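Local coordinates for uncharacterized protein (Bacteroides fragilis, PDB 3NNG), which is of unknown function but comprises a calcium-bound F5/8 type C domain, a beta-sandwich fold that in related proteins often mediates binding to carbohydrates or membranes, at residues Ser20-Ser25 with Trp64-Asp69; Lys97-Gly102 with Asn134-Arg139; Gly76-Lys81 with Asn155-Gln160. The protein carries 1 engineered substitution. All coordinates share one frame; numbering follows the deposited sequence.

Interaction 1: Ser20-Ser25 with Trp64-Asp69; sequences SAWSVS and WNTVLD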
loop_
_atom_site.group_PDB
_atom_site.type_symbol
_atom_site.label_atom_id
_atom_site.label_comp_id
_atom_site.label_asym_id
_atom_site.label_seq_id
_atom_site.Cartn_x
_atom_site.Cartn_y
_atom_site.Cartn_z
ATOM N N SER A 20 -4.928 -11.722 -6.411
ATOM C CA SER A 20 -6.086 -12.533 -6.025
ATOM C C SER A 20 -5.812 -13.580 -4.943
ATOM O O SER A 20 -6.745 -14.074 -4.322
ATOM C CB SER A 20 -6.686 -13.228 -7.252
ATOM O OG SER A 20 -5.767 -14.163 -7.779
ATOM N N ALA A 21 -4.550 -13.936 -4.727
ATOM C CA ALA A 21 -4.233 -14.916 -3.692
ATOM C C ALA A 21 -3.489 -14.278 -2.526
ATOM O O ALA A 21 -3.045 -14.962 -1.607
ATOM C CB ALA A 21 -3.440 -16.106 -4.275
ATOM N N TRP A 22 -3.342 -12.960 -2.575
ATOM C CA TRP A 22 -2.819 -12.218 -1.434
ATOM C C TRP A 22 -3.687 -12.372 -0.185
ATOM O O TRP A 22 -4.912 -12.550 -0.255
ATOM C CB TRP A 22 -2.702 -10.737 -1.783
ATOM C CG TRP A 22 -1.574 -10.447 -2.701
ATOM C CD1 TRP A 22 -0.772 -11.360 -3.356
ATOM C CD2 TRP A 22 -1.108 -9.152 -3.082
ATOM N NE1 TRP A 22 0.165 -10.695 -4.123
ATOM C CE2 TRP A 22 -0.025 -9.342 -3.973
ATOM C CE3 TRP A 22 -1.501 -7.846 -2.756
ATOM C CZ2 TRP A 22 0.669 -8.277 -4.525
ATOM C CZ3 TRP A 22 -0.819 -6.796 -3.312
ATOM C CH2 TRP A 22 0.257 -7.014 -4.190
ATOM N N SER A 23 -3.037 -12.295 0.967
ATOM C CA SER A 23 -3.724 -12.320 2.255
ATOM C C SER A 23 -3.405 -10.990 2.944
ATOM O O SER A 23 -2.270 -10.747 3.347
ATOM C CB SER A 23 -3.236 -13.518 3.082
ATOM O OG SER A 23 -3.889 -13.597 4.337
ATOM N N VAL A 24 -4.403 -10.123 3.053
ATOM C CA VAL A 24 -4.151 -8.741 3.449
ATOM C C VAL A 24 -4.727 -8.418 4.822
ATOM O O VAL A 24 -5.717 -9.013 5.243
ATOM C CB VAL A 24 -4.722 -7.744 2.406
ATOM C CG1 VAL A 24 -4.229 -8.098 1.004
ATOM C CG2 VAL A 24 -6.241 -7.735 2.445
ATOM N N SER A 25 -4.111 -7.463 5.510
ATOM C CA SER A 25 -4.616 -6.992 6.805
ATOM C C SER A 25 -4.195 -5.546 7.015
ATOM O O SER A 25 -3.408 -5.017 6.241
ATOM C CB SER A 25 -4.053 -7.852 7.941
ATOM O OG SER A 25 -2.636 -7.854 7.911
ATOM N N TRP A 64 -0.997 -0.964 6.370
ATOM C CA TRP A 64 -1.665 -1.947 5.532
ATOM C C TRP A 64 -0.612 -2.987 5.134
ATOM O O TRP A 64 0.542 -2.649 4.867
ATOM C CB TRP A 64 -2.307 -1.265 4.311
ATOM C CG TRP A 64 -3.064 -2.191 3.363
ATOM C CD1 TRP A 64 -4.434 -2.374 3.277
ATOM C CD2 TRP A 64 -2.487 -3.014 2.339
ATOM N NE1 TRP A 64 -4.728 -3.268 2.262
ATOM C CE2 TRP A 64 -3.556 -3.686 1.687
ATOM C CE3 TRP A 64 -1.171 -3.252 1.914
ATOM C CZ2 TRP A 64 -3.339 -4.579 0.644
ATOM C CZ3 TRP A 64 -0.956 -4.148 0.869
ATOM C CH2 TRP A 64 -2.037 -4.799 0.244
ATOM N N ASN A 65 -1.002 -4.254 5.122
ATOM C CA ASN A 65 -0.041 -5.349 5.016
ATOM C C ASN A 65 -0.566 -6.408 4.069
ATOM O O ASN A 65 -1.776 -6.661 4.038
ATOM C CB ASN A 65 0.184 -5.977 6.395
ATOM C CG ASN A 65 1.290 -7.021 6.400
ATOM O OD1 ASN A 65 1.064 -8.199 6.093
ATOM N ND2 ASN A 65 2.491 -6.595 6.754
ATOM N N THR A 66 0.330 -7.014 3.290
ATOM C CA THR A 66 -0.041 -8.157 2.464
ATOM C C THR A 66 0.974 -9.298 2.574
ATOM O O THR A 66 2.195 -9.083 2.514
ATOM C CB THR A 66 -0.248 -7.769 0.971
ATOM O OG1 THR A 66 -0.641 -8.929 0.223
ATOM C CG2 THR A 66 1.036 -7.190 0.366
ATOM N N VAL A 67 0.459 -10.506 2.773
ATOM C CA VAL A 67 1.251 -11.715 2.592
ATOM C C VAL A 67 1.070 -12.139 1.142
ATOM O O VAL A 67 -0.042 -12.457 0.720
ATOM C CB VAL A 67 0.757 -12.859 3.508
ATOM C CG1 VAL A 67 1.749 -14.019 3.495
ATOM C CG2 VAL A 67 0.541 -12.357 4.929
ATOM N N LEU A 68 2.149 -12.107 0.366
ATOM C CA LEU A 68 2.090 -12.522 -1.030
ATOM C C LEU A 68 2.076 -14.038 -1.081
ATOM O O LEU A 68 2.755 -14.678 -0.288
ATOM C CB LEU A 68 3.295 -11.968 -1.808
ATOM C CG LEU A 68 3.347 -10.435 -1.998
ATOM C CD1 LEU A 68 3.599 -9.692 -0.693
ATOM C CD2 LEU A 68 4.399 -10.027 -3.041
ATOM N N ASP A 69 1.303 -14.624 -1.988
ATOM C CA ASP A 69 1.361 -16.082 -2.143
ATOM C C ASP A 69 2.600 -16.483 -2.948
ATOM O O ASP A 69 3.198 -17.521 -2.692
ATOM C CB ASP A 69 0.110 -16.610 -2.845
ATOM C CG ASP A 69 -0.122 -15.948 -4.196
ATOM O OD1 ASP A 69 -0.356 -14.718 -4.237
ATOM O OD2 ASP A 69 -0.078 -16.660 -5.216
HETATM O O HOH W 1 -2.090 -13.450 -6.001
HETATM O O HOH W 2 -1.099 -15.094 0.609
HETATM O O HOH W 3 2.175 -12.852 -5.180
#

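Interaction 2: Lys97-Gly102 with Asn134-Arg139; sequences KVRKEG and NVKEFR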
loop_
_atom_site.group_PDB
_atom_site.type_symbol
_atom_site.label_atom_id
_atom_site.label_comp_id
_atom_site.label_asym_id
_atom_site.label_seq_id
_atom_site.Cartn_x
_atom_site.Cartn_y
_atom_site.Cartn_z
ATOM N N LYS A 97 8.085 -1.537 4.938
ATOM C CA LYS A 97 8.861 -2.672 5.428
ATOM C C LYS A 97 8.485 -3.912 4.630
ATOM O O LYS A 97 7.318 -4.105 4.293
ATOM C CB LYS A 97 8.613 -2.933 6.920
ATOM C CG LYS A 97 8.984 -1.771 7.834
ATOM C CD LYS A 97 9.038 -2.207 9.294
ATOM C CE LYS A 97 10.078 -1.401 10.071
ATOM N NZ LYS A 97 9.804 0.069 10.135
ATOM N N VAL A 98 9.476 -4.756 4.339
ATOM C CA VAL A 98 9.225 -6.048 3.701
ATOM C C VAL A 98 9.881 -7.159 4.497
ATOM O O VAL A 98 10.798 -6.916 5.284
ATOM C CB VAL A 98 9.766 -6.093 2.260
ATOM C CG1 VAL A 98 9.099 -5.013 1.409
ATOM C CG2 VAL A 98 11.269 -5.882 2.266
ATOM N N ARG A 99 9.387 -8.375 4.293
ATOM C CA ARG A 99 9.989 -9.575 4.858
ATOM C C ARG A 99 10.263 -10.524 3.690
ATOM O O ARG A 99 9.378 -10.812 2.883
ATOM C CB ARG A 99 9.039 -10.228 5.871
ATOM C CG ARG A 99 9.692 -11.244 6.800
ATOM C CD ARG A 99 8.655 -11.906 7.704
ATOM N NE ARG A 99 7.524 -12.427 6.932
ATOM C CZ ARG A 99 7.543 -13.553 6.221
ATOM N NH1 ARG A 99 8.643 -14.302 6.175
ATOM N NH2 ARG A 99 6.459 -13.928 5.539
ATOM N N LYS A 100 11.494 -10.995 3.582
ATOM C CA LYS A 100 11.835 -11.897 2.498
ATOM C C LYS A 100 11.415 -13.309 2.873
ATOM O O LYS A 100 11.349 -13.650 4.060
ATOM C CB LYS A 100 13.326 -11.792 2.158
ATOM C CG LYS A 100 13.694 -10.423 1.567
ATOM C CD LYS A 100 15.180 -10.108 1.688
ATOM C CE LYS A 100 15.923 -10.368 0.376
ATOM N NZ LYS A 100 16.988 -9.348 0.118
ATOM N N GLU A 101 11.104 -14.115 1.860
ATOM C CA GLU A 101 10.679 -15.494 2.068
ATOM C C GLU A 101 11.700 -16.266 2.888
ATOM O O GLU A 101 12.895 -16.149 2.661
ATOM C CB GLU A 101 10.460 -16.195 0.734
ATOM C CG GLU A 101 10.022 -17.646 0.883
ATOM C CD GLU A 101 9.486 -18.230 -0.412
ATOM O OE1 GLU A 101 10.226 -18.218 -1.423
ATOM O OE2 GLU A 101 8.323 -18.696 -0.418
ATOM N N GLY A 102 11.221 -17.052 3.847
ATOM C CA GLY A 102 12.102 -17.818 4.711
ATOM C C GLY A 102 12.708 -17.024 5.851
ATOM O O GLY A 102 13.374 -17.589 6.719
ATOM N N ASN A 134 12.684 -11.786 -3.561
ATOM C CA ASN A 134 11.988 -12.705 -2.641
ATOM C C ASN A 134 11.124 -12.060 -1.555
ATOM O O ASN A 134 11.048 -12.567 -0.434
ATOM C CB ASN A 134 12.968 -13.693 -1.985
ATOM C CG ASN A 134 13.976 -14.288 -2.971
ATOM O OD1 ASN A 134 13.616 -14.758 -4.051
ATOM N ND2 ASN A 134 15.249 -14.278 -2.586
ATOM N N VAL A 135 10.463 -10.949 -1.868
ATOM C CA VAL A 135 9.566 -10.348 -0.886
ATOM C C VAL A 135 8.354 -11.255 -0.683
ATOM O O VAL A 135 7.619 -11.532 -1.634
ATOM C CB VAL A 135 9.123 -8.935 -1.292
ATOM C CG1 VAL A 135 7.986 -8.472 -0.408
ATOM C CG2 VAL A 135 10.315 -7.947 -1.202
ATOM N N LYS A 136 8.163 -11.740 0.540
ATOM C CA LYS A 136 7.008 -12.606 0.849
ATOM C C LYS A 136 5.902 -11.826 1.554
ATOM O O LYS A 136 4.722 -12.134 1.401
ATOM C CB LYS A 136 7.434 -13.811 1.702
ATOM C CG LYS A 136 6.328 -14.851 1.989
ATOM C CD LYS A 136 5.699 -15.335 0.699
ATOM C CE LYS A 136 4.982 -16.666 0.860
ATOM N NZ LYS A 136 3.697 -16.617 1.598
ATOM N N GLU A 137 6.293 -10.805 2.311
ATOM C CA GLU A 137 5.343 -9.949 3.021
ATOM C C GLU A 137 5.716 -8.456 2.856
ATOM O O GLU A 137 6.892 -8.094 2.897
ATOM C CB GLU A 137 5.315 -10.346 4.505
ATOM C CG GLU A 137 4.097 -9.889 5.271
ATOM C CD GLU A 137 3.926 -10.638 6.593
ATOM O OE1 GLU A 137 4.818 -11.461 6.924
ATOM O OE2 GLU A 137 2.906 -10.395 7.292
ATOM N N PHE A 138 4.713 -7.602 2.677
ATOM C CA PHE A 138 4.921 -6.174 2.432
ATOM C C PHE A 138 4.026 -5.394 3.373
ATOM O O PHE A 138 2.835 -5.686 3.474
ATOM C CB PHE A 138 4.564 -5.855 0.974
ATOM C CG PHE A 138 4.498 -4.375 0.635
ATOM C CD1 PHE A 138 3.372 -3.628 0.930
ATOM C CD2 PHE A 138 5.531 -3.760 -0.068
ATOM C CE1 PHE A 138 3.288 -2.285 0.589
ATOM C CE2 PHE A 138 5.467 -2.419 -0.409
ATOM C CZ PHE A 138 4.334 -1.672 -0.089
ATOM N N ARG A 139 4.598 -4.416 4.077
ATOM C CA ARG A 139 3.808 -3.514 4.919
ATOM C C ARG A 139 4.070 -2.060 4.565
ATOM O O ARG A 139 5.223 -1.658 4.373
ATOM C CB ARG A 139 4.089 -3.727 6.413
ATOM C CG ARG A 139 3.142 -2.906 7.332
ATOM C CD ARG A 139 3.141 -3.419 8.790
ATOM N NE ARG A 139 2.782 -4.834 8.877
ATOM C CZ ARG A 139 2.386 -5.441 10.000
ATOM N NH1 ARG A 139 2.284 -4.761 11.135
ATOM N NH2 ARG A 139 2.091 -6.735 9.994
#

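Interaction 3: Gly76-Lys81 with Asn155-Gln160; sequences GFSVTK and NLYEKQ. Engineered in segment 155-160: Glu158 (natural residue Val).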
loop_
_atom_site.group_PDB
_atom_site.type_symbol
_atom_site.label_atom_id
_atom_site.label_comp_id
_atom_site.label_asym_id
_atom_site.label_seq_id
_atom_site.Cartn_x
_atom_site.Cartn_y
_atom_site.Cartn_z
ATOM N N GLY A 76 8.798 -1.760 -7.024
ATOM C CA GLY A 76 8.155 -0.557 -6.534
ATOM C C GLY A 76 6.714 -0.851 -6.193
ATOM O O GLY A 76 6.285 -2.002 -6.270
ATOM N N PHE A 77 5.962 0.183 -5.823
ATOM C CA PHE A 77 4.542 0.013 -5.604
ATOM C C PHE A 77 3.821 1.285 -6.033
ATOM O O PHE A 77 4.451 2.295 -6.374
ATOM C CB PHE A 77 4.264 -0.307 -4.130
ATOM C CG PHE A 77 4.509 0.844 -3.214
ATOM C CD1 PHE A 77 5.796 1.148 -2.788
ATOM C CD2 PHE A 77 3.462 1.636 -2.791
ATOM C CE1 PHE A 77 6.028 2.225 -1.943
ATOM C CE2 PHE A 77 3.677 2.717 -1.960
ATOM C CZ PHE A 77 4.966 3.010 -1.528
ATOM N N SER A 78 2.497 1.236 -6.014
ATOM C CA SER A 78 1.700 2.392 -6.371
ATOM C C SER A 78 0.443 2.433 -5.539
ATOM O O SER A 78 -0.115 1.386 -5.179
ATOM C CB SER A 78 1.322 2.345 -7.851
ATOM O OG SER A 78 0.309 1.377 -8.066
ATOM N N VAL A 79 -0.008 3.653 -5.253
ATOM C CA VAL A 79 -1.230 3.877 -4.502
ATOM C C VAL A 79 -2.063 4.934 -5.228
ATOM O O VAL A 79 -1.527 5.728 -6.008
ATOM C CB VAL A 79 -0.920 4.294 -3.034
ATOM C CG1 VAL A 79 -0.186 3.166 -2.307
ATOM C CG2 VAL A 79 -0.077 5.571 -2.981
ATOM N N THR A 80 -3.374 4.918 -4.992
ATOM C CA THR A 80 -4.287 5.928 -5.530
ATOM C C THR A 80 -4.827 6.794 -4.394
ATOM O O THR A 80 -4.463 6.600 -3.230
ATOM C CB THR A 80 -5.494 5.270 -6.233
ATOM O OG1 THR A 80 -6.223 4.479 -5.284
ATOM C CG2 THR A 80 -5.025 4.361 -7.397
ATOM N N LYS A 81 -5.685 7.756 -4.724
ATOM C CA LYS A 81 -6.494 8.395 -3.694
ATOM C C LYS A 81 -7.252 7.324 -2.906
ATOM O O LYS A 81 -7.421 6.196 -3.376
ATOM C CB LYS A 81 -7.522 9.327 -4.342
ATOM C CG LYS A 81 -8.486 8.590 -5.285
ATOM C CD LYS A 81 -9.652 9.506 -5.661
ATOM C CE LYS A 81 -10.615 8.803 -6.605
ATOM N NZ LYS A 81 -11.761 9.671 -6.967
ATOM N N ASN A 155 -0.849 -1.438 -5.593
ATOM C CA ASN A 155 -0.259 -2.485 -6.409
ATOM C C ASN A 155 1.210 -2.629 -6.090
ATOM O O ASN A 155 1.851 -1.674 -5.653
ATOM C CB ASN A 155 -0.419 -2.157 -7.889
ATOM C CG ASN A 155 -1.806 -2.456 -8.391
ATOM O OD1 ASN A 155 -2.131 -3.604 -8.695
ATOM N ND2 ASN A 155 -2.644 -1.430 -8.466
ATOM N N LEU A 156 1.738 -3.828 -6.298
ATOM C CA LEU A 156 3.174 -4.041 -6.209
ATOM C C LEU A 156 3.645 -4.442 -7.593
ATOM O O LEU A 156 2.897 -5.084 -8.338
ATOM C CB LEU A 156 3.502 -5.137 -5.186
ATOM C CG LEU A 156 3.776 -4.753 -3.727
ATOM C CD1 LEU A 156 2.879 -3.623 -3.245
ATOM C CD2 LEU A 156 3.656 -5.997 -2.791
ATOM N N TYR A 157 4.879 -4.073 -7.939
ATOM C CA TYR A 157 5.399 -4.313 -9.294
ATOM C C TYR A 157 6.681 -5.129 -9.309
ATOM O O TYR A 157 7.487 -5.087 -8.361
ATOM C CB TYR A 157 5.625 -2.984 -10.025
ATOM C CG TYR A 157 4.354 -2.177 -10.166
ATOM C CD1 TYR A 157 3.998 -1.250 -9.205
ATOM C CD2 TYR A 157 3.487 -2.379 -11.240
ATOM C CE1 TYR A 157 2.820 -0.515 -9.315
ATOM C CE2 TYR A 157 2.303 -1.662 -11.354
ATOM C CZ TYR A 157 1.977 -0.726 -10.384
ATOM O OH TYR A 157 0.806 0.006 -10.467
ATOM N N GLU A 158 6.858 -5.870 -10.399
ATOM C CA GLU A 158 8.072 -6.635 -10.641
ATOM C C GLU A 158 8.467 -6.397 -12.100
ATOM O O GLU A 158 7.637 -5.966 -12.912
ATOM C CB GLU A 158 7.816 -8.122 -10.400
ATOM C CG GLU A 158 6.892 -8.744 -11.433
ATOM C CD GLU A 158 6.438 -10.137 -11.046
ATOM O OE1 GLU A 158 7.220 -10.860 -10.393
ATOM O OE2 GLU A 158 5.296 -10.509 -11.394
ATOM N N LYS A 159 9.731 -6.648 -12.428
ATOM C CA LYS A 159 10.214 -6.465 -13.796
ATOM C C LYS A 159 9.709 -7.556 -14.716
ATOM O O LYS A 159 9.835 -8.751 -14.417
ATOM C CB LYS A 159 11.739 -6.373 -13.851
ATOM C CG LYS A 159 12.248 -4.949 -13.654
ATOM C CD LYS A 159 13.767 -4.875 -13.661
ATOM C CE LYS A 159 14.275 -3.938 -12.573
ATOM N NZ LYS A 159 13.711 -2.555 -12.680
ATOM N N GLN A 160 9.122 -7.128 -15.831
ATOM C CA GLN A 160 8.679 -8.046 -16.869
ATOM C C GLN A 160 9.890 -8.612 -17.577
ATOM O O GLN A 160 10.968 -8.009 -17.572
ATOM C CB GLN A 160 7.800 -7.327 -17.897
ATOM C CG GLN A 160 6.578 -6.656 -17.309
ATOM C CD GLN A 160 5.327 -6.864 -18.148
ATOM O OE1 GLN A 160 4.727 -5.904 -18.636
ATOM N NE2 GLN A 160 4.926 -8.124 -18.317
HETATM O O HOH W 4 -2.317 1.513 -7.415
#

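Interaction 1: Ser20-Ser25 with Trp64-Asp69
At one margin of the antiparallel sheet of the F5/8 type C beta-sandwich, strand 23-25 runs along strand 64-68 with their directions 165° apart. The hydrogen-bonded pairs Ser23–Val67 and Ser25–Asn65 bracket the non-hydrogen-bonded pair Val24–Thr66. Val67 N gives a nearly straight bond to Ser23 O at 2.8 Å, and Ser23 N answers to Val67 O at 3.0 Å. Between the two bonded pairs, the alpha hydrogen of Val24 leans on Asn65 O.

Just before the strand, Trp22 keeps CG anti to its carbonyl carbon (chi1 -73°), which lays the indole across Thr66 and beside Leu68. Thr66 CG2 lies over the rim of one ring face, Leu68 CG comes within 3.8 Å of Trp22 NE1, and Thr66 OG1 approaches Trp22 CE3 at 3.3 Å. That hydroxyl, anti to its backbone N, is buried without any polar partner. Trp22 and Thr66 face the sandwich interior, packing on Leu156 and Phe138 respectively. Val24, on the same side of the sheet as Thr66, touches Trp64 CZ2 through CG1 at 3.6 Å and leans on Ala39 and Ile43. The indole of Trp64 meets Phe151 edge-to-face and is fixed through NE1 to Ala39 O.

Where the chain turns a corner at Asp69, the contact becomes polar and hydrated. Asp69 OD1 lies in the indole plane of Trp22, 3.5 Å from Trp22 CD1, and accepts from two waters. One of them accepts a hydrogen bond from Trp22 NE1 at 3.1 Å; the other accepts one from Ala21 N. A third water donates to both Ala21 O and Val67 O.

Interaction 2: Lys97-Gly102 with Asn134-Arg139
Strands 97-100 and 135-139 pair antiparallel, their directions 152° apart, and the register slips by one residue between Arg99 and Lys100. Regular ladder bonds join Lys97 to Arg139, with Arg139 N meeting Lys97 O at 2.7 Å almost along the C=O axis. One pair further on, Arg99 N reaches Glu137 O at 2.9 Å on a lone pair. The irregularity then falls on Arg99 O, which accepts from both Lys136 N at 2.8 Å and Glu137 N at 3.1 Å. Beyond it, Glu101 N bonds to Asn134 O, again close to the carbonyl axis.

On the face bearing Arg99 and Glu137, the two long side chains both leave with CG anti to the backbone N. Arg99 bends at chi3 (51°), turning the guanidinium side-on to the carboxylate, whose plane stands 81° from its own. Glu137 OE1 takes both bonds of the salt bridge in the guanidinium plane: NE of Arg99 comes at 2.9 Å onto its anti lone pair, whereas NH2 of Arg99 comes at 3.3 Å from above the carboxylate plane. Arg99 NH1 is held by Glu103 O, so all three guanidinium nitrogens have partners. Lys136 runs alongside Arg99, yet its NZ bonds to Leu68 O and does not contact the guanidinium.

On the face bearing Val98 and Phe138 the contacts are apolar. Val135 reaches Val98 CB with its CG2 at 4.0 Å, and Val98 CG1 touches Phe138 CD2 at 4.1 Å. Two residues, Lys136 and Glu137, facing the single Arg99 make a classic beta bulge, set here in a beta-sandwich strand with a charged outer face and an apolar inner one.

Interaction 3: Gly76-Lys81 with Asn155-Gln160
Strands 76-79 and 155-159 cross antiparallel at 150°, and Tyr157 reaches back along the neighbouring strand. Its backbone N bonds to Gly76 O at 3.0 Å, and CB lies beside the same carbonyl. With CG anti to its carbonyl carbon (chi1 -60°), the ring runs edge-on along the partner backbone: CD1 passes Phe77 CA at 3.9 Å, then CE1 lies against Ser78 CB at 3.5 Å. At the tip, Tyr157 OH is hydrogen-bonded to Ser78 OG at 2.8 Å. With chi1 at 74°, Ser78 OG occupies the crowded position between N and C, and it is hydrogen-bonded to a water whose O lies 2.7 Å away; that water accepts from Asn155 ND2. Ser78 and Asn155 are joined besides by two backbone bonds, Ser78 N to Asn155 O and Asn155 N to Ser78 O. On the opposite face, Phe77 CB packs on Leu156 CD1 at 3.7 Å.

Trp14 meets the Tyr157 ring from outside the two strands. Either hydroxyl may donate in their shared bond, and with the water as second partner of Ser78 OG a polar chain reaches the Asn155 amide; it fixes where the Tyr157 tip sits, while the edge contacts set the ring's turn.

In the fold
All three contacts belong to one antiparallel sheet that curls into the sandwich. Interaction 1 closes before the other two open, and interaction 2 is nested within the chain span closed by interaction 3. Interactions 1 and 2 have centres about 11 Å apart and are joined directly, because strand 63-68 pairs with strand 124-144. Interaction 3 lies about 14 and 15 Å from their centres; its Leu156 packs on Trp22, Leu68 and Phe138, and Phe77 meets Phe138, so all three feed one hydrophobic interior. Strand 148-159 also carries Ala152 and Glu153 of the calcium site, linking this core to the bound ion.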